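Local coordinates for xylose isomerase-like TIM barrel domain-containing protein (Thermus thermophilus, PDB 3AYT) that is a zinc-binding TIM-barrel protein that probably acts as a phosphodiester hydrolase on DNA, possibly at abasic sites, at residues 165-170 and 189-194. Residues are numbered along the deposited sequence; the frame is centred on the assembly and turned at random.
Sequences HARVFS and NDTDGV. With ZN (zinc ion), chain G.
Val168, on the short helix 163-169 that follows barrel strand 157-162, packs against the loop 189-194 that leaves the neighbouring strand 185-188, joining the connections that follow two adjacent strands of a TIM barrel. Asn189 opens the loop at the metal site: its ND2 donates to a water that, with His165 NE2 at 2.4 Å, binds a zinc ion, and it also reaches Glu223 O. At Thr191 a chi1 of 166° sets OG1 opposite the backbone N, and OG1 accepts from Gly193 N at 2.8 Å, forming an ST turn; OG1 in turn donates a hydrogen bond to Tyr195 O, and Val168 CG2 lies 3.6 Å from it in van der Waals contact. Asp192 forms the next turn, an Asx turn, with OD1 met by Val194 N from above the carboxylate plane. Gly193, whose phi of 82° is a left-handed conformation that glycine adopts easily, brings its CA to 4.0 Å from Arg167 CG, and its carbonyl carbon touches Val168 CG2. One water bridges the segments here, accepting from Arg167 NE in the guanidinium plane and donating to Gly193 O, each at 2.7 Å. Val194 turns its side chain from the helix and presents backbone instead, its O meeting Val168 CG1 at 3.2 Å. Replacing Val168 with alanine would probably open a gap beneath Gly193 and Val194, since Val194 O would lose its CG1 neighbour and Thr191 OG1 its CG2 neighbour. That second methyl, CG2, also approaches Val194 C to 3.6 Å.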
loop_
_atom_site.group_PDB
_atom_site.type_symbol
_atom_site.label_atom_id
_atom_site.label_comp_id
_atom_site.label_asym_id
_atom_site.label_seq_id
_atom_site.Cartn_x
_atom_site.Cartn_y
_atom_site.Cartn_z
ATOM N N HIS A 165 -3.271 -3.371 9.787
ATOM C CA HIS A 165 -3.070 -2.007 10.283
ATOM C C HIS A 165 -4.277 -1.492 11.069
ATOM O O HIS A 165 -4.119 -0.916 12.148
ATOM C CB HIS A 165 -2.719 -1.032 9.153
ATOM C CG HIS A 165 -1.363 -1.261 8.552
ATOM N ND1 HIS A 165 -0.918 -0.575 7.443
ATOM C CD2 HIS A 165 -0.365 -2.114 8.892
ATOM C CE1 HIS A 165 0.298 -0.988 7.131
ATOM N NE2 HIS A 165 0.660 -1.918 7.998
ATOM N N ALA A 166 -5.476 -1.704 10.532
ATOM C CA ALA A 166 -6.694 -1.349 11.254
ATOM C C ALA A 166 -6.752 -2.085 12.598
ATOM O O ALA A 166 -7.062 -1.480 13.630
ATOM C CB ALA A 166 -7.932 -1.661 10.411
ATOM N N ARG A 167 -6.446 -3.381 12.577
ATOM C CA ARG A 167 -6.559 -4.231 13.773
ATOM C C ARG A 167 -5.608 -3.798 14.890
ATOM O O ARG A 167 -6.009 -3.679 16.051
ATOM C CB ARG A 167 -6.317 -5.706 13.409
ATOM C CG ARG A 167 -6.426 -6.710 14.583
ATOM C CD ARG A 167 -7.814 -6.646 15.249
ATOM N NE ARG A 167 -8.011 -7.681 16.266
ATOM C CZ ARG A 167 -8.715 -8.801 16.092
ATOM N NH1 ARG A 167 -9.316 -9.063 14.934
ATOM N NH2 ARG A 167 -8.829 -9.670 17.092
ATOM N N VAL A 168 -4.364 -3.519 14.512
ATOM C CA VAL A 168 -3.272 -3.345 15.467
ATOM C C VAL A 168 -2.919 -1.887 15.777
ATOM O O VAL A 168 -2.391 -1.589 16.861
ATOM C CB VAL A 168 -2.025 -4.137 14.980
ATOM C CG1 VAL A 168 -0.754 -3.623 15.617
ATOM C CG2 VAL A 168 -2.211 -5.623 15.254
ATOM N N PHE A 169 -3.210 -0.984 14.844
ATOM C CA PHE A 169 -2.893 0.440 15.024
ATOM C C PHE A 169 -4.093 1.376 15.234
ATOM O O PHE A 169 -3.928 2.487 15.741
ATOM C CB PHE A 169 -2.037 0.963 13.856
ATOM C CG PHE A 169 -0.743 0.224 13.661
ATOM C CD1 PHE A 169 0.080 -0.084 14.747
ATOM C CD2 PHE A 169 -0.329 -0.142 12.388
ATOM C CE1 PHE A 169 1.281 -0.765 14.561
ATOM C CE2 PHE A 169 0.870 -0.827 12.191
ATOM C CZ PHE A 169 1.679 -1.137 13.282
ATOM N N SER A 170 -5.292 0.952 14.848
ATOM C CA SER A 170 -6.422 1.885 14.835
ATOM C C SER A 170 -7.394 1.696 16.000
ATOM O O SER A 170 -7.226 0.801 16.823
ATOM C CB SER A 170 -7.165 1.818 13.492
ATOM O OG SER A 170 -8.143 0.790 13.466
ATOM N N ASN A 189 -2.477 -10.043 4.709
ATOM C CA ASN A 189 -1.690 -10.870 5.601
ATOM C C ASN A 189 -2.511 -11.092 6.862
ATOM O O ASN A 189 -3.655 -10.621 6.967
ATOM C CB ASN A 189 -0.330 -10.216 5.931
ATOM C CG ASN A 189 -0.467 -8.827 6.512
ATOM O OD1 ASN A 189 -1.321 -8.578 7.355
ATOM N ND2 ASN A 189 0.399 -7.915 6.079
ATOM N N ASP A 190 -1.936 -11.792 7.827
ATOM C CA ASP A 190 -2.617 -11.995 9.087
ATOM C C ASP A 190 -1.729 -11.582 10.242
ATOM O O ASP A 190 -0.504 -11.465 10.092
ATOM C CB ASP A 190 -3.095 -13.442 9.234
ATOM C CG ASP A 190 -4.479 -13.538 9.874
ATOM O OD1 ASP A 190 -4.865 -12.606 10.619
ATOM O OD2 ASP A 190 -5.179 -14.548 9.621
ATOM N N THR A 191 -2.372 -11.356 11.383
ATOM C CA THR A 191 -1.751 -10.865 12.600
ATOM C C THR A 191 -2.287 -11.648 13.797
ATOM O O THR A 191 -3.337 -12.282 13.705
ATOM C CB THR A 191 -2.036 -9.347 12.815
ATOM O OG1 THR A 191 -1.691 -8.970 14.152
ATOM C CG2 THR A 191 -3.498 -9.016 12.589
ATOM N N ASP A 192 -1.560 -11.599 14.910
ATOM C CA ASP A 192 -2.026 -12.160 16.180
ATOM C C ASP A 192 -2.915 -11.159 16.917
ATOM O O ASP A 192 -3.343 -11.408 18.043
ATOM C CB ASP A 192 -0.834 -12.556 17.061
ATOM C CG ASP A 192 0.182 -11.425 17.225
ATOM O OD1 ASP A 192 -0.098 -10.282 16.788
ATOM O OD2 ASP A 192 1.268 -11.684 17.792
ATOM N N GLY A 193 -3.175 -10.019 16.277
ATOM C CA GLY A 193 -4.011 -8.966 16.848
ATOM C C GLY A 193 -3.249 -8.075 17.802
ATOM O O GLY A 193 -3.839 -7.251 18.496
ATOM N N VAL A 194 -1.929 -8.242 17.833
ATOM C CA VAL A 194 -1.064 -7.463 18.711
ATOM C C VAL A 194 -0.013 -6.720 17.890
ATOM O O VAL A 194 0.190 -5.525 18.068
ATOM C CB VAL A 194 -0.335 -8.365 19.748
ATOM C CG1 VAL A 194 0.443 -7.502 20.758
ATOM C CG2 VAL A 194 -1.329 -9.274 20.470
HETATM ZN ZN ZN G . 2.021 -3.593 6.992
HETATM O O HOH W 1 -6.471 -6.556 18.230
HETATM O O HOH W 2 0.192 -5.199 7.372
#